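Local coordinates for protein GrgF (Penicillium sp. sh18, PDB 6LZH) that probably acts as a polyketide transferase of the alpha/beta hydrolase fold, in the fungal pathway that builds the alkylated furanone gregatin A, at residues Glu169-Asn177 with Pro202-Gln210; Ala232-Cys243 with Pro258-His269. All coordinates share one frame; numbering follows the deposited sequence.

Contact 1: residues Glu169-Asn177 with Pro202-Gln210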
loop_
_atom_site.group_PDB
_atom_site.type_symbol
_atom_site.label_atom_id
_atom_site.label_comp_id
_atom_site.label_asym_id
_atom_site.label_seq_id
_atom_site.Cartn_x
_atom_site.Cartn_y
_atom_site.Cartn_z
ATOM N N GLU A 169 7.807 -6.863 21.909
ATOM C CA GLU A 169 8.514 -7.093 20.661
ATOM C C GLU A 169 7.533 -7.494 19.560
ATOM O O GLU A 169 6.452 -8.018 19.839
ATOM C CB GLU A 169 9.558 -8.192 20.843
ATOM C CG GLU A 169 10.706 -7.813 21.766
ATOM C CD GLU A 169 11.430 -6.584 21.303
ATOM O OE1 GLU A 169 11.426 -5.580 22.051
ATOM O OE2 GLU A 169 11.992 -6.609 20.186
ATOM N N PRO A 170 7.902 -7.283 18.294
ATOM C CA PRO A 170 7.010 -7.679 17.195
ATOM C C PRO A 170 6.834 -9.186 17.144
ATOM O O PRO A 170 7.717 -9.952 17.519
ATOM C CB PRO A 170 7.720 -7.147 15.943
ATOM C CG PRO A 170 8.717 -6.103 16.457
ATOM C CD PRO A 170 9.123 -6.606 17.811
ATOM N N MET A 171 5.664 -9.614 16.694
ATOM C CA MET A 171 5.370 -11.037 16.599
ATOM C C MET A 171 5.769 -11.579 15.234
ATOM O O MET A 171 5.576 -10.927 14.206
ATOM C CB MET A 171 3.884 -11.282 16.860
ATOM C CG MET A 171 3.436 -12.700 16.667
ATOM S SD MET A 171 1.632 -12.770 16.520
ATOM C CE MET A 171 1.168 -11.609 17.809
ATOM N N TYR A 172 6.327 -12.784 15.228
ATOM C CA TYR A 172 6.773 -13.425 14.001
ATOM C C TYR A 172 6.069 -14.760 13.828
ATOM O O TYR A 172 5.665 -15.403 14.801
ATOM C CB TYR A 172 8.291 -13.624 14.001
ATOM C CG TYR A 172 9.043 -12.321 13.837
ATOM C CD1 TYR A 172 9.363 -11.545 14.935
ATOM C CD2 TYR A 172 9.430 -11.872 12.577
ATOM C CE1 TYR A 172 10.033 -10.352 14.804
ATOM C CE2 TYR A 172 10.105 -10.670 12.431
ATOM C CZ TYR A 172 10.401 -9.919 13.551
ATOM O OH TYR A 172 11.069 -8.731 13.431
ATOM N N LEU A 173 5.900 -15.155 12.577
ATOM C CA LEU A 173 5.453 -16.499 12.281
ATOM C C LEU A 173 6.605 -17.319 11.729
ATOM O O LEU A 173 7.411 -16.791 10.958
ATOM C CB LEU A 173 4.321 -16.485 11.258
ATOM C CG LEU A 173 3.034 -15.889 11.796
ATOM C CD1 LEU A 173 1.981 -15.892 10.705
ATOM C CD2 LEU A 173 2.592 -16.673 13.031
ATOM N N PRO A 174 6.712 -18.595 12.089
ATOM C CA PRO A 174 7.698 -19.462 11.443
ATOM C C PRO A 174 7.188 -19.947 10.097
ATOM O O PRO A 174 5.984 -19.975 9.822
ATOM C CB PRO A 174 7.835 -20.628 12.427
ATOM C CG PRO A 174 6.438 -20.765 12.971
ATOM C CD PRO A 174 5.869 -19.343 13.042
ATOM N N TYR A 175 8.141 -20.337 9.249
ATOM C CA TYR A 175 7.782 -20.945 7.972
ATOM C C TYR A 175 7.000 -22.238 8.178
ATOM O O TYR A 175 6.121 -22.572 7.370
ATOM C CB TYR A 175 9.040 -21.220 7.153
ATOM C CG TYR A 175 9.691 -19.999 6.544
ATOM C CD1 TYR A 175 9.229 -18.712 6.820
ATOM C CD2 TYR A 175 10.762 -20.134 5.677
ATOM C CE1 TYR A 175 9.827 -17.605 6.244
ATOM C CE2 TYR A 175 11.365 -19.042 5.108
ATOM C CZ TYR A 175 10.901 -17.777 5.391
ATOM O OH TYR A 175 11.521 -16.689 4.797
ATOM N N VAL A 176 7.312 -22.973 9.245
ATOM C CA VAL A 176 6.683 -24.249 9.580
ATOM C C VAL A 176 6.451 -24.265 11.085
ATOM O O VAL A 176 7.406 -24.142 11.859
ATOM C CB VAL A 176 7.547 -25.460 9.171
ATOM C CG1 VAL A 176 6.785 -26.770 9.390
ATOM C CG2 VAL A 176 8.023 -25.349 7.730
ATOM N N ASN A 177 5.194 -24.410 11.504
ATOM C CA ASN A 177 4.897 -24.565 12.923
ATOM C C ASN A 177 5.486 -25.870 13.451
ATOM O O ASN A 177 5.750 -26.813 12.698
ATOM C CB ASN A 177 3.386 -24.548 13.170
ATOM C CG ASN A 177 2.735 -23.251 12.736
ATOM O OD1 ASN A 177 1.748 -23.256 12.000
ATOM N ND2 ASN A 177 3.287 -22.128 13.191
ATOM N N PRO A 202 22.039 -19.718 4.111
ATOM C CA PRO A 202 21.303 -19.507 5.359
ATOM C C PRO A 202 19.964 -18.845 5.082
ATOM O O PRO A 202 19.832 -17.997 4.193
ATOM C CB PRO A 202 22.235 -18.607 6.186
ATOM C CG PRO A 202 23.114 -17.927 5.183
ATOM C CD PRO A 202 23.193 -18.809 3.964
ATOM N N VAL A 203 18.958 -19.267 5.834
ATOM C CA VAL A 203 17.597 -18.789 5.658
ATOM C C VAL A 203 17.071 -18.339 7.010
ATOM O O VAL A 203 17.141 -19.093 7.987
ATOM C CB VAL A 203 16.687 -19.879 5.065
ATOM C CG1 VAL A 203 15.224 -19.434 5.129
ATOM C CG2 VAL A 203 17.116 -20.213 3.644
ATOM N N GLU A 204 16.553 -17.113 7.065
ATOM C CA GLU A 204 15.810 -16.635 8.226
ATOM C C GLU A 204 14.402 -17.208 8.130
ATOM O O GLU A 204 13.639 -16.840 7.234
ATOM C CB GLU A 204 15.809 -15.107 8.260
ATOM C CG GLU A 204 15.275 -14.487 9.559
ATOM C CD GLU A 204 15.908 -15.077 10.808
ATOM O OE1 GLU A 204 17.124 -14.858 11.039
ATOM O OE2 GLU A 204 15.181 -15.756 11.561
ATOM N N ASN A 205 14.063 -18.137 9.028
ATOM C CA ASN A 205 12.818 -18.892 8.931
ATOM C C ASN A 205 11.657 -18.220 9.664
ATOM O O ASN A 205 10.720 -18.910 10.094
ATOM C CB ASN A 205 13.027 -20.317 9.455
ATOM C CG ASN A 205 13.128 -20.374 10.965
ATOM O OD1 ASN A 205 13.695 -19.480 11.594
ATOM N ND2 ASN A 205 12.572 -21.425 11.557
ATOM N N ARG A 206 11.699 -16.899 9.822
ATOM C CA ARG A 206 10.644 -16.153 10.488
ATOM C C ARG A 206 10.305 -14.920 9.664
ATOM O O ARG A 206 11.171 -14.318 9.023
ATOM C CB ARG A 206 11.059 -15.735 11.912
ATOM C CG ARG A 206 11.560 -16.887 12.783
ATOM C CD ARG A 206 11.135 -16.734 14.243
ATOM N NE ARG A 206 9.997 -17.594 14.570
ATOM C CZ ARG A 206 9.244 -17.457 15.657
ATOM N NH1 ARG A 206 9.511 -16.490 16.529
ATOM N NH2 ARG A 206 8.225 -18.284 15.875
ATOM N N ILE A 207 9.036 -14.538 9.709
ATOM C CA ILE A 207 8.542 -13.375 8.989
ATOM C C ILE A 207 7.531 -12.683 9.897
ATOM O O ILE A 207 6.800 -13.349 10.637
ATOM C CB ILE A 207 7.934 -13.793 7.632
ATOM C CG1 ILE A 207 7.597 -12.564 6.798
ATOM C CG2 ILE A 207 6.703 -14.653 7.817
ATOM C CD1 ILE A 207 8.764 -12.075 6.000
ATOM N N SER A 208 7.524 -11.347 9.889
ATOM C CA SER A 208 6.594 -10.626 10.749
ATOM C C SER A 208 5.158 -10.932 10.348
ATOM O O SER A 208 4.852 -11.127 9.170
ATOM C CB SER A 208 6.835 -9.117 10.666
ATOM O OG SER A 208 6.370 -8.621 9.424
ATOM N N VAL A 209 4.266 -10.972 11.341
ATOM C CA VAL A 209 2.850 -11.136 11.016
ATOM C C VAL A 209 2.337 -9.956 10.202
ATOM O O VAL A 209 1.359 -10.091 9.468
ATOM C CB VAL A 209 1.985 -11.335 12.280
ATOM C CG1 VAL A 209 2.483 -12.510 13.098
ATOM C CG2 VAL A 209 1.950 -10.070 13.140
ATOM N N GLN A 210 2.963 -8.782 10.324
ATOM C CA GLN A 210 2.500 -7.643 9.546
ATOM C C GLN A 210 2.756 -7.844 8.061
ATOM O O GLN A 210 2.101 -7.197 7.231
ATOM C CB GLN A 210 3.187 -6.356 10.034
ATOM C CG GLN A 210 2.885 -6.032 11.501
ATOM C CD GLN A 210 1.392 -5.824 11.738
ATOM O OE1 GLN A 210 0.663 -5.328 10.858
ATOM N NE2 GLN A 210 0.927 -6.205 12.925
#
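Tyr175 lays one face of its ring on the backbone of Asn205: Asn205 CA stands 3.9 Å from the ring centroid, almost on the ring normal, in a CH-pi contact. The same tyrosine is held through its main chain, Tyr175 N donating to Asn205 O at 3.1 Å from above the carbonyl plane. Its CG sits anti to the carbonyl carbon (chi1 -74°), which turns the ring along the 202-210 segment, so that CE2 meets Val203 CG1 at 3.9 Å while the CB of Ile207 comes in at the ring edge. An alanine at this position is likely to leave the Asn205 backbone without its aromatic cover and to take from Val203 the ring carbon its CG1 rests on. Between Leu173 and Ile207 two backbone bonds run in opposite directions, Leu173 N to Ile207 O at 2.8 Å and Ile207 N to Leu173 O. They make the hydrogen-bonded pair of a two-stranded antiparallel sheet, 172-174 with 206-208, which stands apart from the main sheet of the alpha/beta hydrolase fold. Pro174 and Arg206 share one face of it, with Arg206 NH2 3.8 Å from Pro174 CD and one guanidinium face over the carbonyl oxygen of Tyr172. Where the second strand gives way to helix 209-216, Val209 N donates to Met171 O, and the CG1 of Val209 becomes the apolar meeting point, touched by Met171 SD at 3.5 Å and, at about a right angle, by Leu173 CG at 3.7 Å. Farther out, Ser208 occupies the N-cap of that helix, and its OG also bonds Asp81. Tyr172 OH is anchored on Arg79 O. Asn42 ND2 bonds both Tyr175 OH and Arg206 O, while helix 150-165 packs against Met171 and helix 187-198 against Tyr175 and Val203.

Contact 2: residues Ala232-Cys243 with Pro258-His269. With NA (sodium ion), chain C.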
loop_
_atom_site.group_PDB
_atom_site.type_symbol
_atom_site.label_atom_id
_atom_site.label_comp_id
_atom_site.label_asym_id
_atom_site.label_seq_id
_atom_site.Cartn_x
_atom_site.Cartn_y
_atom_site.Cartn_z
ATOM N N ALA A 232 9.643 -4.505 -20.675
ATOM C CA ALA A 232 9.638 -5.423 -19.545
ATOM C C ALA A 232 9.758 -6.859 -20.029
ATOM O O ALA A 232 9.147 -7.245 -21.032
ATOM C CB ALA A 232 8.358 -5.278 -18.705
ATOM N N MET A 233 10.557 -7.649 -19.320
ATOM C CA MET A 233 10.749 -9.047 -19.660
ATOM C C MET A 233 10.399 -9.916 -18.467
ATOM O O MET A 233 10.871 -9.664 -17.352
ATOM C CB MET A 233 12.189 -9.315 -20.084
ATOM C CG MET A 233 12.444 -10.762 -20.320
ATOM S SD MET A 233 14.144 -10.983 -20.934
ATOM C CE MET A 233 14.143 -12.755 -21.205
ATOM N N MET A 234 9.602 -10.952 -18.695
ATOM C CA MET A 234 9.378 -11.944 -17.661
ATOM C C MET A 234 10.085 -13.236 -18.026
ATOM O O MET A 234 10.048 -13.671 -19.189
ATOM C CB MET A 234 7.891 -12.233 -17.453
ATOM C CG MET A 234 7.668 -13.037 -16.170
ATOM S SD MET A 234 5.916 -13.274 -15.861
ATOM C CE MET A 234 5.379 -11.612 -15.442
ATOM N N VAL A 235 10.698 -13.856 -17.023
ATOM C CA VAL A 235 11.413 -15.123 -17.180
ATOM C C VAL A 235 10.770 -16.130 -16.244
ATOM O O VAL A 235 10.943 -16.058 -15.017
ATOM C CB VAL A 235 12.910 -14.978 -16.900
ATOM C CG1 VAL A 235 13.605 -16.334 -17.037
ATOM C CG2 VAL A 235 13.500 -13.945 -17.851
ATOM N N THR A 236 10.019 -17.065 -16.823
ATOM C CA THR A 236 9.094 -17.902 -16.070
ATOM C C THR A 236 9.508 -19.360 -16.218
ATOM O O THR A 236 9.498 -19.890 -17.342
ATOM C CB THR A 236 7.657 -17.690 -16.571
ATOM O OG1 THR A 236 7.213 -16.371 -16.222
ATOM C CG2 THR A 236 6.708 -18.706 -15.962
ATOM N N PRO A 237 9.884 -20.041 -15.138
ATOM C CA PRO A 237 10.119 -21.482 -15.238
ATOM C C PRO A 237 8.823 -22.174 -15.630
ATOM O O PRO A 237 7.742 -21.783 -15.186
ATOM C CB PRO A 237 10.580 -21.872 -13.827
ATOM C CG PRO A 237 11.057 -20.556 -13.182
ATOM C CD PRO A 237 10.101 -19.535 -13.767
ATOM N N GLU A 238 8.933 -23.170 -16.520
ATOM C CA GLU A 238 7.736 -23.847 -17.023
ATOM C C GLU A 238 7.017 -24.609 -15.919
ATOM O O GLU A 238 5.780 -24.696 -15.922
ATOM C CB GLU A 238 8.093 -24.799 -18.170
ATOM C CG GLU A 238 6.946 -25.735 -18.614
ATOM C CD GLU A 238 7.398 -26.819 -19.607
ATOM O OE1 GLU A 238 8.610 -26.947 -19.873
ATOM O OE2 GLU A 238 6.535 -27.566 -20.111
ATOM N N LEU A 239 7.763 -25.145 -14.967
ATOM C CA LEU A 239 7.254 -26.070 -13.965
ATOM C C LEU A 239 7.388 -25.487 -12.564
ATOM O O LEU A 239 7.713 -26.194 -11.602
ATOM C CB LEU A 239 7.981 -27.410 -14.065
ATOM C CG LEU A 239 7.960 -28.035 -15.465
ATOM C CD1 LEU A 239 8.800 -29.328 -15.487
ATOM C CD2 LEU A 239 6.508 -28.271 -15.938
ATOM N N ASP A 240 7.132 -24.184 -12.433
ATOM C CA ASP A 240 7.262 -23.499 -11.150
ATOM C C ASP A 240 6.035 -23.838 -10.309
ATOM O O ASP A 240 4.925 -23.393 -10.611
ATOM C CB ASP A 240 7.407 -21.983 -11.340
ATOM C CG ASP A 240 7.979 -21.295 -10.100
ATOM O OD1 ASP A 240 7.741 -21.800 -8.965
ATOM O OD2 ASP A 240 8.669 -20.250 -10.250
ATOM N N VAL A 241 6.235 -24.634 -9.259
ATOM C CA VAL A 241 5.157 -24.970 -8.341
ATOM C C VAL A 241 5.221 -24.161 -7.053
ATOM O O VAL A 241 4.270 -24.207 -6.258
ATOM C CB VAL A 241 5.150 -26.486 -8.040
ATOM C CG1 VAL A 241 4.793 -27.251 -9.314
ATOM C CG2 VAL A 241 6.498 -26.946 -7.511
ATOM N N SER A 242 6.287 -23.389 -6.844
ATOM C CA SER A 242 6.462 -22.512 -5.691
ATOM C C SER A 242 5.837 -21.139 -5.929
ATOM O O SER A 242 5.051 -20.658 -5.108
ATOM C CB SER A 242 7.953 -22.371 -5.363
ATOM O OG SER A 242 8.526 -23.643 -5.108
ATOM N N CYS A 243 6.197 -20.492 -7.040
ATOM C CA CYS A 243 5.513 -19.317 -7.571
ATOM C C CYS A 243 4.776 -19.812 -8.804
ATOM O O CYS A 243 5.344 -19.796 -9.904
ATOM C CB CYS A 243 6.491 -18.208 -7.964
ATOM S SG CYS A 243 7.317 -17.361 -6.645
ATOM N N PRO A 258 5.444 -2.722 -24.766
ATOM C CA PRO A 258 6.387 -3.792 -25.118
ATOM C C PRO A 258 6.733 -4.701 -23.933
ATOM O O PRO A 258 7.206 -4.249 -22.886
ATOM C CB PRO A 258 7.621 -3.022 -25.608
ATOM C CG PRO A 258 7.602 -1.743 -24.799
ATOM C CD PRO A 258 6.128 -1.436 -24.526
ATOM N N LYS A 259 6.496 -5.993 -24.113
ATOM C CA LYS A 259 6.764 -6.970 -23.070
ATOM C C LYS A 259 7.237 -8.240 -23.743
ATOM O O LYS A 259 6.792 -8.565 -24.842
ATOM C CB LYS A 259 5.529 -7.252 -22.202
ATOM C CG LYS A 259 4.366 -7.846 -22.996
ATOM C CD LYS A 259 3.113 -8.005 -22.148
ATOM C CE LYS A 259 2.011 -8.714 -22.947
ATOM N NZ LYS A 259 0.813 -8.961 -22.098
ATOM N N GLU A 260 8.169 -8.935 -23.105
ATOM C CA GLU A 260 8.735 -10.141 -23.695
ATOM C C GLU A 260 8.811 -11.243 -22.654
ATOM O O GLU A 260 9.164 -10.998 -21.495
ATOM C CB GLU A 260 10.135 -9.876 -24.286
ATOM C CG GLU A 260 10.131 -8.797 -25.366
ATOM C CD GLU A 260 11.498 -8.596 -26.013
ATOM O OE1 GLU A 260 12.365 -9.489 -25.874
ATOM O OE2 GLU A 260 11.688 -7.543 -26.667
ATOM N N LEU A 261 8.486 -12.459 -23.080
ATOM C CA LEU A 261 8.398 -13.616 -22.199
ATOM C C LEU A 261 9.432 -14.659 -22.593
ATOM O O LEU A 261 9.521 -15.035 -23.767
ATOM C CB LEU A 261 7.005 -14.249 -22.270
ATOM C CG LEU A 261 6.813 -15.532 -21.453
ATOM C CD1 LEU A 261 6.943 -15.256 -19.939
ATOM C CD2 LEU A 261 5.453 -16.148 -21.770
ATOM N N ASP A 262 10.178 -15.156 -21.610
ATOM C CA ASP A 262 11.016 -16.343 -21.783
ATOM C C ASP A 262 10.535 -17.420 -20.825
ATOM O O ASP A 262 10.431 -17.172 -19.621
ATOM C CB ASP A 262 12.491 -16.024 -21.520
ATOM C CG ASP A 262 13.395 -17.210 -21.795
ATOM O OD1 ASP A 262 12.928 -18.142 -22.493
ATOM O OD2 ASP A 262 14.559 -17.198 -21.337
ATOM N N ILE A 263 10.211 -18.599 -21.354
ATOM C CA ILE A 263 9.857 -19.758 -20.537
ATOM C C ILE A 263 11.096 -20.620 -20.364
ATOM O O ILE A 263 11.712 -21.021 -21.356
ATOM C CB ILE A 263 8.732 -20.585 -21.192
ATOM C CG1 ILE A 263 7.504 -19.723 -21.465
ATOM C CG2 ILE A 263 8.381 -21.787 -20.307
ATOM C CD1 ILE A 263 6.735 -19.348 -20.222
ATOM N N LEU A 264 11.436 -20.965 -19.118
ATOM C CA LEU A 264 12.578 -21.859 -18.883
ATOM C C LEU A 264 12.055 -23.290 -18.931
ATOM O O LEU A 264 11.507 -23.798 -17.950
ATOM C CB LEU A 264 13.257 -21.558 -17.558
ATOM C CG LEU A 264 13.734 -20.120 -17.327
ATOM C CD1 LEU A 264 14.502 -20.039 -16.022
ATOM C CD2 LEU A 264 14.606 -19.645 -18.487
ATOM N N LYS A 265 12.246 -23.942 -20.076
ATOM C CA LYS A 265 11.646 -25.251 -20.317
ATOM C C LYS A 265 12.167 -26.286 -19.323
ATOM O O LYS A 265 13.373 -26.407 -19.104
ATOM C CB LYS A 265 11.937 -25.692 -21.750
ATOM C CG LYS A 265 10.938 -25.166 -22.783
ATOM C CD LYS A 265 9.644 -25.993 -22.766
ATOM C CE LYS A 265 8.464 -25.261 -23.417
ATOM N NZ LYS A 265 7.478 -24.750 -22.405
ATOM N N GLY A 266 11.247 -27.022 -18.704
ATOM C CA GLY A 266 11.617 -28.099 -17.809
ATOM C C GLY A 266 12.087 -27.683 -16.433
ATOM O O GLY A 266 12.510 -28.548 -15.656
ATOM N N LYS A 267 12.020 -26.405 -16.088
ATOM C CA LYS A 267 12.617 -25.919 -14.855
ATOM C C LYS A 267 11.549 -25.466 -13.876
ATOM O O LYS A 267 10.486 -24.968 -14.270
ATOM C CB LYS A 267 13.584 -24.764 -15.132
ATOM C CG LYS A 267 14.678 -25.104 -16.149
ATOM C CD LYS A 267 15.468 -26.336 -15.727
ATOM C CE LYS A 267 16.547 -26.656 -16.750
ATOM N NZ LYS A 267 17.357 -27.837 -16.337
ATOM N N GLY A 268 11.855 -25.648 -12.591
ATOM C CA GLY A 268 11.040 -25.148 -11.506
ATOM C C GLY A 268 11.559 -23.824 -10.984
ATOM O O GLY A 268 12.340 -23.129 -11.645
ATOM N N HIS A 269 11.151 -23.495 -9.753
ATOM C CA HIS A 269 11.348 -22.149 -9.221
ATOM C C HIS A 269 12.816 -21.815 -9.039
ATOM O O HIS A 269 13.217 -20.656 -9.190
ATOM C CB HIS A 269 10.639 -21.987 -7.879
ATOM C CG HIS A 269 10.622 -20.573 -7.390
ATOM N ND1 HIS A 269 10.049 -19.543 -8.110
ATOM C CD2 HIS A 269 11.121 -20.014 -6.261
ATOM C CE1 HIS A 269 10.198 -18.412 -7.444
ATOM N NE2 HIS A 269 10.830 -18.672 -6.312
HETATM NA NA NA C . 13.255 -20.470 -23.134
HETATM O O HOH W 1 9.124 -25.130 -8.582
HETATM O O HOH W 2 15.428 -19.803 -22.145
HETATM O O HOH W 3 14.275 -22.865 -22.195
#
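The imidazole of His269 receives the carboxylate of Asp240 at its edge: ND1 donates to Asp240 OD2 at 2.6 Å, in the ring plane and on the syn lone pair, although carboxylate and ring are turned 48° apart. Cys243 SG approaches obliquely, 3.2 Å from His269 CE1, and Ser242 CB also comes in at a slant. Asp240 CG lies anti to its own nitrogen (chi1 -162°), bringing the carboxylate back over its loop, where OD1 accepts Cys243 N at 2.8 Å in an Asx motif that helps fix its rotation. Asp240 and His269 are probably catalytic and, with Cys115 beside the histidine, fit a Cys-His-Asp triad. Ahead of them, Glu238 OE1 takes Gly266 N at 2.9 Å on its anti side and forms a salt bridge with Lys265 NZ at 3.5 Å. Leu264 O is gripped by Glu238 N and Lys267 N from opposite faces of its plane. On the outer strand, Asp262 OD1 and Ile263 O each bind the sodium ion at 2.4 Å, with two waters. Strands 232-237 and 259-264 pair in parallel through a regular run of backbone bonds and are joined by helix 245-254 as a beta-alpha-beta crossover. That helix packs on the Thr236 and Leu261 face, helix 277-292 covers Met233 and Val235, and strand 133-137 flanks 232-237 away from the edge strand 259-264.

From the N terminus, the chain first lays down most of the main sheet, through strand 133-137, and then helix 150-165. Contact 1 closes the next loop: 24 residues, including helix 187-198, separate 169-177 from 202-210. Helix 209-216 then leads on towards strand 232-237, where contact 2 begins, its own loop of 14 residues carrying helix 245-254. The two loops follow in series, neither nesting nor crossing, and their nearest atoms stay about 11 Å apart. Contact 1 holds together a small two-stranded sheet separate from the main one, whereas contact 2 completes the edge of the main sheet. Helix 187-198 touches both, meeting Tyr175 in one and His269 in the other.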